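Local coordinates for protein beta-agarase B (Zobellia galactanivorans, PDB 4ATF) that hydrolyses the beta-1,4-galactosidic linkages of agarose in a random manner with retention of anomeric configuration, giving mainly the tetramer, at residues Ala117-Ser122 / Leu142-Ala147; Ser161-Ile166 / Gly185-Asp190. The protein carries 1 engineered substitution. One frame throughout, in Å; residues are numbered along the deposited sequence.

Contact 1: residues Ala117-Ser122 / Leu142-Ala147. Engineered in segment 142-147: D143 (natural residue Glu).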
loop_
_atom_site.group_PDB
_atom_site.type_symbol
_atom_site.label_atom_id
_atom_site.label_comp_id
_atom_site.label_asym_id
_atom_site.label_seq_id
_atom_site.Cartn_x
_atom_site.Cartn_y
_atom_site.Cartn_z
ATOM N N ALA A 117 -9.908 0.846 5.522
ATOM C CA ALA A 117 -9.191 -0.364 5.906
ATOM C C ALA A 117 -8.847 -0.344 7.370
ATOM O O ALA A 117 -8.777 0.744 8.023
ATOM C CB ALA A 117 -7.831 -0.523 5.030
ATOM N N LYS A 118 -8.555 -1.513 7.906
ATOM C CA LYS A 118 -8.165 -1.662 9.313
ATOM C C LYS A 118 -6.784 -2.317 9.421
ATOM O O LYS A 118 -6.615 -3.523 9.187
ATOM C CB LYS A 118 -9.238 -2.460 10.075
ATOM C CG LYS A 118 -9.021 -2.573 11.579
ATOM C CD LYS A 118 -10.216 -3.372 12.188
ATOM C CE LYS A 118 -9.784 -3.961 13.466
ATOM N NZ LYS A 118 -10.288 -2.980 14.387
ATOM N N VAL A 119 -5.798 -1.496 9.773
ATOM C CA VAL A 119 -4.374 -1.928 9.877
ATOM C C VAL A 119 -4.319 -3.112 10.870
ATOM O O VAL A 119 -5.021 -3.072 11.931
ATOM C CB VAL A 119 -3.510 -0.725 10.399
ATOM C CG1 VAL A 119 -2.025 -1.142 10.701
ATOM C CG2 VAL A 119 -3.559 0.424 9.336
ATOM N N MET A 120 -3.542 -4.156 10.563
ATOM C CA MET A 120 -3.397 -5.296 11.484
ATOM C C MET A 120 -2.707 -4.978 12.817
ATOM O O MET A 120 -1.771 -4.172 12.857
ATOM C CB MET A 120 -2.529 -6.383 10.836
ATOM C CG MET A 120 -3.116 -6.917 9.549
ATOM S SD MET A 120 -2.164 -8.374 8.936
ATOM C CE MET A 120 -0.584 -7.540 8.514
ATOM N N ASN A 121 -3.085 -5.703 13.879
ATOM C CA ASN A 121 -2.338 -5.686 15.129
ATOM C C ASN A 121 -1.180 -6.706 15.003
ATOM O O ASN A 121 -1.151 -7.715 15.713
ATOM C CB ASN A 121 -3.277 -6.080 16.279
ATOM C CG ASN A 121 -2.625 -5.906 17.653
ATOM O OD1 ASN A 121 -1.515 -5.370 17.786
ATOM N ND2 ASN A 121 -3.301 -6.401 18.675
ATOM N N SER A 122 -0.270 -6.441 14.054
ATOM C CA SER A 122 0.863 -7.291 13.731
ATOM C C SER A 122 2.127 -6.477 13.376
ATOM O O SER A 122 2.049 -5.249 12.985
ATOM C CB SER A 122 0.449 -8.095 12.471
ATOM O OG SER A 122 1.488 -9.001 12.042
ATOM N N LEU A 142 -1.470 3.332 1.670
ATOM C CA LEU A 142 -1.420 2.943 3.111
ATOM C C LEU A 142 -0.170 2.038 3.255
ATOM O O LEU A 142 0.004 1.075 2.477
ATOM C CB LEU A 142 -2.635 2.103 3.506
ATOM C CG LEU A 142 -2.645 1.428 4.911
ATOM C CD1 LEU A 142 -2.486 2.451 6.057
ATOM C CD2 LEU A 142 -4.002 0.585 5.109
ATOM N N ASP A 143 0.673 2.307 4.229
ATOM C CA ASP A 143 1.790 1.403 4.502
ATOM C C ASP A 143 2.012 1.552 6.013
ATOM O O ASP A 143 2.466 2.621 6.508
ATOM C CB ASP A 143 3.050 1.782 3.665
ATOM C CG ASP A 143 4.353 1.044 4.159
ATOM O OD1 ASP A 143 4.393 -0.127 4.537
ATOM O OD2 ASP A 143 5.411 1.640 4.126
ATOM N N ALA A 144 1.582 0.551 6.779
ATOM C CA ALA A 144 1.561 0.691 8.267
ATOM C C ALA A 144 1.884 -0.618 8.934
ATOM O O ALA A 144 1.473 -1.673 8.439
ATOM C CB ALA A 144 0.112 1.205 8.757
ATOM N N TYR A 145 2.573 -0.531 10.073
ATOM C CA TYR A 145 3.009 -1.676 10.899
ATOM C C TYR A 145 2.211 -1.498 12.187
ATOM O O TYR A 145 2.614 -0.747 13.077
ATOM C CB TYR A 145 4.550 -1.604 11.145
ATOM C CG TYR A 145 5.293 -1.479 9.830
ATOM C CD1 TYR A 145 5.520 -0.219 9.258
ATOM C CD2 TYR A 145 5.708 -2.614 9.084
ATOM C CE1 TYR A 145 6.163 -0.070 8.025
ATOM C CE2 TYR A 145 6.393 -2.442 7.812
ATOM C CZ TYR A 145 6.603 -1.178 7.316
ATOM O OH TYR A 145 7.228 -0.950 6.076
ATOM N N GLY A 146 1.055 -2.151 12.312
ATOM C CA GLY A 146 0.123 -1.780 13.386
ATOM C C GLY A 146 0.274 -2.319 14.811
ATOM O O GLY A 146 -0.457 -1.855 15.698
ATOM N N ALA A 147 1.160 -3.297 15.053
ATOM C CA ALA A 147 1.145 -4.034 16.351
ATOM C C ALA A 147 1.265 -3.121 17.582
ATOM O O ALA A 147 2.099 -2.176 17.581
ATOM C CB ALA A 147 2.277 -5.091 16.427
#
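N121 and A147 meet through the flat carboxamide of N121. Its OD1 lies 3.3 Å from CA of A147, and the same oxygen accepts a hydrogen bond from the backbone N of D148. ND2 turns to N291 OD1, a weak bond. The second flat group is the S122 carbonyl, and A147 sits against its face. CB of A147 is 3.4 Å from C of S122. The backbone N of A147 donates to O of S122 at 3.0 Å, but from above the carbonyl plane, 57° out of it. The bond is bent, with 133° at the hydrogen. Just before it, N121 is the centre of an inverse gamma turn, in which S122 N bonds weakly to M120 O. M120 O also takes a C-H...O contact from CA of G146 at 3.1 Å. Having no side chain, G146 can come this close to M120 O and V119.

The apolar half is carried by V119. CG1 is anti to the backbone N (chi1 173°) and touches CA of G146 at 3.5 Å and CB of A144 at 3.7 Å. CG2 meets CD1 of L142 at 4.0 Å. CD2 of L142 then reaches CB of A117. These side chains fill the interior of the fold. D143 and Y145 leave the backbone on the other side; both belong to the sugar-binding pocket. D143 is engineered; the natural residue is Glu, probably the proton donor, as in other GH16 enzymes. Its OD2 is bonded to H165 ND1, and Y145 OH to Q264.

The contact joins the two layers of the GH16 beta-sandwich. Strand 111-118 is flanked by strands 199-207 and 293-306. Strand 137-145 lies between strands 125-132 and 164-172, the latter joined by D143-H165 backbone bonding. F294 packs on A117, M120 and L142.

Contact 2: residues Ser161-Ile166 / Gly185-Asp190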
loop_
_atom_site.group_PDB
_atom_site.type_symbol
_atom_site.label_atom_id
_atom_site.label_comp_id
_atom_site.label_asym_id
_atom_site.label_seq_id
_atom_site.Cartn_x
_atom_site.Cartn_y
_atom_site.Cartn_z
ATOM N N SER A 161 2.854 1.642 15.934
ATOM C CA SER A 161 1.364 1.432 15.957
ATOM C C SER A 161 0.634 2.789 15.760
ATOM O O SER A 161 -0.532 2.822 15.353
ATOM C CB SER A 161 0.906 0.814 17.272
ATOM O OG SER A 161 0.886 1.802 18.254
ATOM N N LYS A 162 1.344 3.901 16.050
ATOM C CA LYS A 162 0.750 5.246 15.939
ATOM C C LYS A 162 1.158 5.944 14.635
ATOM O O LYS A 162 0.871 7.104 14.453
ATOM C CB LYS A 162 1.066 6.085 17.160
ATOM C CG LYS A 162 0.411 5.480 18.476
ATOM C CD LYS A 162 0.820 6.287 19.717
ATOM C CE LYS A 162 -0.003 5.783 20.876
ATOM N NZ LYS A 162 0.519 6.236 22.165
ATOM N N LYS A 163 1.843 5.265 13.722
ATOM C CA LYS A 163 2.381 5.938 12.459
ATOM C C LYS A 163 1.846 5.283 11.198
ATOM O O LYS A 163 1.684 4.060 11.146
ATOM C CB LYS A 163 3.932 5.893 12.365
ATOM C CG LYS A 163 4.673 6.764 13.435
ATOM C CD LYS A 163 6.183 6.708 13.209
ATOM C CE LYS A 163 6.913 7.624 14.192
ATOM N NZ LYS A 163 6.533 7.398 15.640
ATOM N N VAL A 164 1.498 6.083 10.187
ATOM C CA VAL A 164 1.309 5.489 8.856
ATOM C C VAL A 164 2.302 6.125 7.894
ATOM O O VAL A 164 2.511 7.340 7.947
ATOM C CB VAL A 164 -0.126 5.577 8.313
ATOM C CG1 VAL A 164 -1.077 4.801 9.170
ATOM C CG2 VAL A 164 -0.565 7.030 8.093
ATOM N N HIS A 165 2.940 5.291 7.066
ATOM C CA HIS A 165 3.988 5.744 6.181
ATOM C C HIS A 165 3.335 6.156 4.870
ATOM O O HIS A 165 2.672 5.357 4.263
ATOM C CB HIS A 165 4.933 4.611 5.935
ATOM C CG HIS A 165 6.142 5.016 5.163
ATOM N ND1 HIS A 165 6.690 4.223 4.190
ATOM C CD2 HIS A 165 6.885 6.147 5.207
ATOM C CE1 HIS A 165 7.738 4.847 3.669
ATOM N NE2 HIS A 165 7.887 6.008 4.284
ATOM N N ILE A 166 3.462 7.403 4.485
ATOM C CA ILE A 166 2.818 7.889 3.267
ATOM C C ILE A 166 3.882 8.359 2.319
ATOM O O ILE A 166 4.419 9.424 2.503
ATOM C CB ILE A 166 1.717 9.012 3.555
ATOM C CG1 ILE A 166 2.170 9.956 4.691
ATOM C CG2 ILE A 166 0.375 8.313 3.965
ATOM C CD1 ILE A 166 1.215 11.162 4.904
ATOM N N GLY A 185 7.806 14.148 7.887
ATOM C CA GLY A 185 6.358 14.240 7.542
ATOM C C GLY A 185 5.894 13.043 6.709
ATOM O O GLY A 185 4.666 12.825 6.555
ATOM N N SER A 186 6.845 12.237 6.202
ATOM C CA SER A 186 6.484 10.967 5.476
ATOM C C SER A 186 5.940 9.832 6.395
ATOM O O SER A 186 5.420 8.795 5.900
ATOM C CB SER A 186 7.707 10.415 4.641
ATOM O OG SER A 186 8.718 9.931 5.525
ATOM N N TRP A 187 6.042 10.036 7.710
ATOM C CA TRP A 187 5.331 9.176 8.692
ATOM C C TRP A 187 4.344 10.031 9.469
ATOM O O TRP A 187 4.734 10.876 10.283
ATOM C CB TRP A 187 6.328 8.491 9.693
ATOM C CG TRP A 187 7.299 7.546 8.994
ATOM C CD1 TRP A 187 8.424 7.904 8.249
ATOM C CD2 TRP A 187 7.227 6.090 8.931
ATOM N NE1 TRP A 187 9.040 6.761 7.750
ATOM C CE2 TRP A 187 8.342 5.647 8.158
ATOM C CE3 TRP A 187 6.345 5.127 9.479
ATOM C CZ2 TRP A 187 8.612 4.266 7.925
ATOM C CZ3 TRP A 187 6.608 3.756 9.274
ATOM C CH2 TRP A 187 7.737 3.337 8.481
ATOM N N PHE A 188 3.066 9.839 9.188
ATOM C CA PHE A 188 2.029 10.628 9.842
ATOM C C PHE A 188 1.662 10.023 11.207
ATOM O O PHE A 188 1.494 8.813 11.323
ATOM C CB PHE A 188 0.754 10.675 8.928
ATOM C CG PHE A 188 -0.394 11.381 9.553
ATOM C CD1 PHE A 188 -0.508 12.788 9.472
ATOM C CD2 PHE A 188 -1.366 10.665 10.291
ATOM C CE1 PHE A 188 -1.565 13.454 10.131
ATOM C CE2 PHE A 188 -2.421 11.356 10.938
ATOM C CZ PHE A 188 -2.521 12.761 10.850
ATOM N N GLU A 189 1.457 10.877 12.205
ATOM C CA GLU A 189 1.104 10.463 13.537
ATOM C C GLU A 189 0.246 11.569 14.167
ATOM O O GLU A 189 0.643 12.727 14.118
ATOM C CB GLU A 189 2.400 10.324 14.368
ATOM C CG GLU A 189 2.122 9.870 15.807
ATOM C CD GLU A 189 3.355 9.293 16.569
ATOM O OE1 GLU A 189 4.427 9.123 15.956
ATOM O OE2 GLU A 189 3.214 8.997 17.787
ATOM N N ASP A 190 -0.907 11.244 14.766
ATOM C CA ASP A 190 -1.622 12.276 15.521
ATOM C C ASP A 190 -2.117 11.767 16.853
ATOM O O ASP A 190 -2.867 12.458 17.532
ATOM C CB ASP A 190 -2.786 12.905 14.717
ATOM C CG ASP A 190 -3.900 11.903 14.389
ATOM O OD1 ASP A 190 -3.815 10.700 14.839
ATOM O OD2 ASP A 190 -4.866 12.343 13.682
HETATM O O HOH W 1 -1.240 8.409 15.284
HETATM O O HOH W 2 9.880 7.929 4.204
#
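H165 and W187 form an offset stack. The imidazole centroid is 4.3 Å from that of the six-membered indole ring, and the planes differ by 24°. CD2 of H165 lies over the indole face, offset toward its rim, 3.3 Å from CE2 of W187. CB of H165 stands almost over the centre of the six-membered ring, 9° off its normal, as a CH-pi contact. K163 approaches the same indole at its edge: CB is 3.8 Å from CE3 of W187, and the two side chains cross at about a right angle. The lysine chain bends at its last torsion (chi4 52°). NZ then forms a salt bridge to OE1 of E189 at 2.7 Å, on the syn side of the carboxylate. Y159 gives NZ a backbone oxygen and a cation-pi partner.

At the imidazole edge, in plane, a water lies 2.8 Å from NE2 of H165 and donates to OG of S186. S186 OG also bonds D183 O. ND1 of H165 is bonded to the engineered D143. H165 and W187 both belong to the agarose-binding pocket.

V164 and F188 point to the other face. They are an antiparallel hydrogen-bonded pair with two backbone bonds; H165 and W187 are the non-hydrogen-bonded pair. A third bond runs from I166 N to S186 O.

Strand 164-172 pairs with 187-188 and 177-179, and on its other edge with 137-145. Strands 210-215 and 218-224 pack against I166 and F188, and W194 adjoins F188.

How the contacts relate
Contact 1 is buried and joins strands of the two opposed layers through apolar side chains, with a single backbone bond at its loop end. Contact 2 is partly buried and pairs neighbouring strands of one layer, so regular backbone bonds, a ring stack and a salt bridge near the surface carry it. Only segment 142-147 of contact 1 lies in the sheet of contact 2. Strands 137-145 and 164-172 are adjacent, and D143 O accepts a probable hydrogen bond from H165 N at 2.8 Å. Y145 of contact 1 packs on W187 of contact 2. The carbonyl oxygens of G146 and A147 pack against CB of S161. Along the chain, contact 1 closes first.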